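Local coordinates for protein probable sugar kinase (Clostridium perfringens, PDB 3KZH) that probably acts as a carbohydrate kinase of the pfkB (ribokinase-like) family, with beta-D-glucopyranose bound in its pocket, at residues 276-281 with 312-317. Residues are numbered along the deposited sequence; the frame is centred on the assembly and turned at random.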
ATOM      1  N   ILE A 276      -5.989  36.015  -7.409  1.00 23.86           N
ATOM      2  CA  ILE A 276      -5.655  34.906  -6.486  1.00 22.76           C
ATOM      3  C   ILE A 276      -6.948  34.131  -6.198  1.00 20.86           C
ATOM      4  O   ILE A 276      -6.967  32.897  -6.246  1.00 19.40           O
ATOM      5  CB  ILE A 276      -5.077  35.417  -5.121  1.00 23.92           C
ATOM      6  CG1 ILE A 276      -3.751  36.147  -5.329  1.00 24.41           C
ATOM      7  CG2 ILE A 276      -4.886  34.258  -4.132  1.00 23.68           C
ATOM      8  CD1 ILE A 276      -3.173  36.775  -4.059  1.00 23.48           C
ATOM      9  N   VAL A 277      -8.020  34.890  -5.959  1.00 19.61           N
ATOM     10  CA  VAL A 277      -9.361  34.373  -5.678  1.00 19.55           C
ATOM     11  C   VAL A 277      -9.891  33.559  -6.865  1.00 19.54           C
ATOM     12  O   VAL A 277     -10.414  32.468  -6.667  1.00 15.95           O
ATOM     13  CB  VAL A 277     -10.318  35.559  -5.294  1.00 18.08           C
ATOM     14  CG1 VAL A 277     -11.718  35.113  -5.078  1.00 16.09           C
ATOM     15  CG2 VAL A 277      -9.865  36.177  -4.014  1.00 14.48           C
ATOM     16  N   LYS A 278      -9.639  34.047  -8.082  1.00 19.49           N
ATOM     17  CA  LYS A 278     -10.075  33.381  -9.309  1.00 22.22           C
ATOM     18  C   LYS A 278      -9.299  32.113  -9.632  1.00 19.28           C
ATOM     19  O   LYS A 278      -9.904  31.101 -10.012  1.00 16.46           O
ATOM     20  CB  LYS A 278     -10.005  34.335 -10.503  1.00 25.37           C
ATOM     21  CG  LYS A 278     -11.111  35.369 -10.559  1.00 27.31           C
ATOM     22  CD  LYS A 278     -10.921  36.250 -11.776  1.00 28.35           C
ATOM     23  CE  LYS A 278     -11.652  37.556 -11.614  1.00 32.21           C
ATOM     24  NZ  LYS A 278     -11.283  38.548 -12.663  1.00 34.20           N
ATOM     25  N   PHE A 279      -7.974  32.169  -9.423  1.00 18.28           N
ATOM     26  CA  PHE A 279      -7.045  31.049  -9.669  1.00 17.30           C
ATOM     27  C   PHE A 279      -7.357  29.920  -8.683  1.00 15.88           C
ATOM     28  O   PHE A 279      -7.511  28.768  -9.081  1.00 15.51           O
ATOM     29  CB  PHE A 279      -5.571  31.518  -9.545  1.00 15.51           C
ATOM     30  CG  PHE A 279      -4.547  30.473  -9.971  1.00 17.74           C
ATOM     31  CD1 PHE A 279      -4.021  30.475 -11.280  1.00 14.47           C
ATOM     32  CD2 PHE A 279      -4.165  29.425  -9.091  1.00 15.68           C
ATOM     33  CE1 PHE A 279      -3.134  29.448 -11.714  1.00 14.83           C
ATOM     34  CE2 PHE A 279      -3.282  28.392  -9.517  1.00 16.30           C
ATOM     35  CZ  PHE A 279      -2.770  28.407 -10.834  1.00 14.97           C
ATOM     36  N   ALA A 280      -7.420  30.273  -7.402  1.00 15.84           N
ATOM     37  CA  ALA A 280      -7.722  29.334  -6.326  1.00 17.12           C
ATOM     38  C   ALA A 280      -9.127  28.734  -6.436  1.00 17.17           C
ATOM     39  O   ALA A 280      -9.339  27.580  -6.079  1.00 14.24           O
ATOM     40  CB  ALA A 280      -7.544  30.018  -4.991  1.00 15.10           C
HETATM   41  N   MSE A 281     -10.073  29.516  -6.955  1.00 17.75           N
HETATM   42  CA  MSE A 281     -11.444  29.061  -7.129  1.00 20.37           C
HETATM   43  C   MSE A 281     -11.545  28.097  -8.298  1.00 20.48           C
HETATM   44  O   MSE A 281     -12.307  27.127  -8.229  1.00 15.74           O
HETATM   45  CB  MSE A 281     -12.381  30.235  -7.325  1.00 25.47           C
HETATM   46  CG  MSE A 281     -13.697  30.076  -6.590  1.00 32.46           C
HETATM   47 SE   MSE A 281     -14.833  31.626  -6.758  1.00 51.45          SE
HETATM   48  CE  MSE A 281     -13.527  32.964  -6.694  1.00 27.61           C
ATOM     49  N   TRP A 312     -17.337  34.900 -14.835  1.00 37.22           N
ATOM     50  CA  TRP A 312     -17.433  35.279 -13.428  1.00 37.94           C
ATOM     51  C   TRP A 312     -18.473  36.338 -13.068  1.00 37.93           C
ATOM     52  O   TRP A 312     -18.806  37.207 -13.871  1.00 38.21           O
ATOM     53  CB  TRP A 312     -16.064  35.779 -12.909  1.00 38.38           C
ATOM     54  CG  TRP A 312     -14.862  34.886 -13.188  1.00 39.67           C
ATOM     55  CD1 TRP A 312     -14.019  34.965 -14.259  1.00 38.91           C
ATOM     56  CD2 TRP A 312     -14.384  33.798 -12.383  1.00 39.65           C
ATOM     57  NE1 TRP A 312     -13.050  33.992 -14.182  1.00 39.38           N
ATOM     58  CE2 TRP A 312     -13.244  33.260 -13.041  1.00 39.80           C
ATOM     59  CE3 TRP A 312     -14.801  33.217 -11.168  1.00 38.68           C
ATOM     60  CZ2 TRP A 312     -12.518  32.159 -12.527  1.00 40.03           C
ATOM     61  CZ3 TRP A 312     -14.075  32.112 -10.651  1.00 38.75           C
ATOM     62  CH2 TRP A 312     -12.949  31.602 -11.336  1.00 38.84           C
ATOM     63  N   GLU A 313     -18.990  36.232 -11.844  1.00 38.41           N
ATOM     64  CA  GLU A 313     -19.920  37.203 -11.277  1.00 37.41           C
ATOM     65  C   GLU A 313     -19.035  37.850 -10.221  1.00 36.67           C
ATOM     66  O   GLU A 313     -18.570  37.170  -9.302  1.00 34.59           O
ATOM     67  CB  GLU A 313     -21.129  36.530 -10.626  1.00 38.11           C
ATOM     68  CG  GLU A 313     -22.248  36.180 -11.596  1.00 41.13           C
ATOM     69  CD  GLU A 313     -23.419  35.484 -10.928  1.00 42.82           C
ATOM     70  OE1 GLU A 313     -23.779  35.851  -9.787  1.00 43.73           O
ATOM     71  OE2 GLU A 313     -23.984  34.563 -11.552  1.00 44.14           O
ATOM     72  N   GLU A 314     -18.698  39.122 -10.441  1.00 36.41           N
ATOM     73  CA  GLU A 314     -17.821  39.883  -9.547  1.00 35.46           C
ATOM     74  C   GLU A 314     -18.527  41.068  -8.914  1.00 33.69           C
ATOM     75  O   GLU A 314     -19.335  41.729  -9.554  1.00 32.49           O
ATOM     76  CB  GLU A 314     -16.575  40.378 -10.305  1.00 34.76           C
ATOM     77  CG  GLU A 314     -15.727  39.287 -10.939  1.00 33.88           C
ATOM     78  CD  GLU A 314     -14.534  39.831 -11.689  1.00 34.47           C
ATOM     79  OE1 GLU A 314     -13.665  40.460 -11.057  1.00 35.29           O
ATOM     80  OE2 GLU A 314     -14.442  39.605 -12.912  1.00 36.24           O
ATOM     81  N   GLU A 315     -18.219  41.312  -7.642  1.00 34.96           N
ATOM     82  CA  GLU A 315     -18.790  42.403  -6.845  1.00 35.70           C
ATOM     83  C   GLU A 315     -17.654  43.005  -6.021  1.00 36.54           C
ATOM     84  O   GLU A 315     -16.834  42.262  -5.481  1.00 36.91           O
ATOM     85  CB  GLU A 315     -19.875  41.863  -5.891  1.00 36.63           C
ATOM     86  CG  GLU A 315     -21.168  41.371  -6.566  1.00 38.57           C
ATOM     87  CD  GLU A 315     -22.106  40.591  -5.640  1.00 40.05           C
ATOM     88  OE1 GLU A 315     -22.336  41.003  -4.483  1.00 39.12           O
ATOM     89  OE2 GLU A 315     -22.651  39.565  -6.094  1.00 41.90           O
ATOM     90  N   LYS A 316     -17.574  44.338  -5.966  1.00 37.06           N
ATOM     91  CA  LYS A 316     -16.532  45.035  -5.197  1.00 37.53           C
ATOM     92  C   LYS A 316     -17.158  46.017  -4.210  1.00 37.45           C
ATOM     93  O   LYS A 316     -17.965  46.846  -4.602  1.00 36.41           O
ATOM     94  CB  LYS A 316     -15.568  45.830  -6.105  1.00 38.95           C
ATOM     95  CG  LYS A 316     -14.728  45.046  -7.126  1.00 40.40           C
ATOM     96  CD  LYS A 316     -13.489  45.838  -7.604  1.00 41.89           C
ATOM     97  CE  LYS A 316     -13.818  47.214  -8.219  1.00 44.45           C
ATOM     98  NZ  LYS A 316     -14.658  47.170  -9.460  1.00 44.36           N
ATOM     99  N   TYR A 317     -16.771  45.933  -2.938  1.00 37.78           N
ATOM    100  CA  TYR A 317     -17.287  46.842  -1.912  1.00 40.41           C
ATOM    101  C   TYR A 317     -16.158  47.742  -1.412  1.00 42.70           C
ATOM    102  O   TYR A 317     -15.011  47.304  -1.294  1.00 40.95           O
ATOM    103  CB  TYR A 317     -17.913  46.071  -0.729  1.00 39.46           C
ATOM    104  CG  TYR A 317     -18.708  44.840  -1.120  1.00 36.93           C
ATOM    105  CD1 TYR A 317     -18.172  43.557  -0.930  1.00 36.75           C
ATOM    106  CD2 TYR A 317     -19.971  44.949  -1.742  1.00 36.89           C
ATOM    107  CE1 TYR A 317     -18.864  42.398  -1.361  1.00 37.13           C
ATOM    108  CE2 TYR A 317     -20.681  43.793  -2.177  1.00 35.47           C
ATOM    109  CZ  TYR A 317     -20.114  42.524  -1.981  1.00 37.66           C
ATOM    110  OH  TYR A 317     -20.771  41.382  -2.387  1.00 38.50           O
TER
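A Met-aromatic contact and a lysine lying over an indole face join helix 273-288 to strand 312-317, with W312 serving both. The aliphatic part of K278 runs across one face of the indole: CG stands 3.9 Å from the centroid of the W312 six-membered ring, only 11° off its normal, a CH-pi contact. K278 CB sits over the CZ2 side of the W312 ring, and K278 CD carries on to 3.9 Å from W312 NE1. Because K278 is extended beyond CG (chi2 180°), its chain passes over the ring and delivers the ammonium to E314. There K278 NZ lies 3.3 Å from OE2 and 3.5 Å from OE1 of E314, a salt bridge whose two hydrogen bonds are both weak. In this ribokinase-like fold the strand is the outermost of the large sheet, antiparallel to strand 239-244, and the helix packs against the sheet, segment 276-281 running roughly antiparallel to the strand. M281, a selenomethionine, approaches the indole at its edge, with SE near the ring plane and 4.0 Å from CZ3 of W312. I242 touches both M281 and W312, while L307 of helix 300-308 meets K278 and W312.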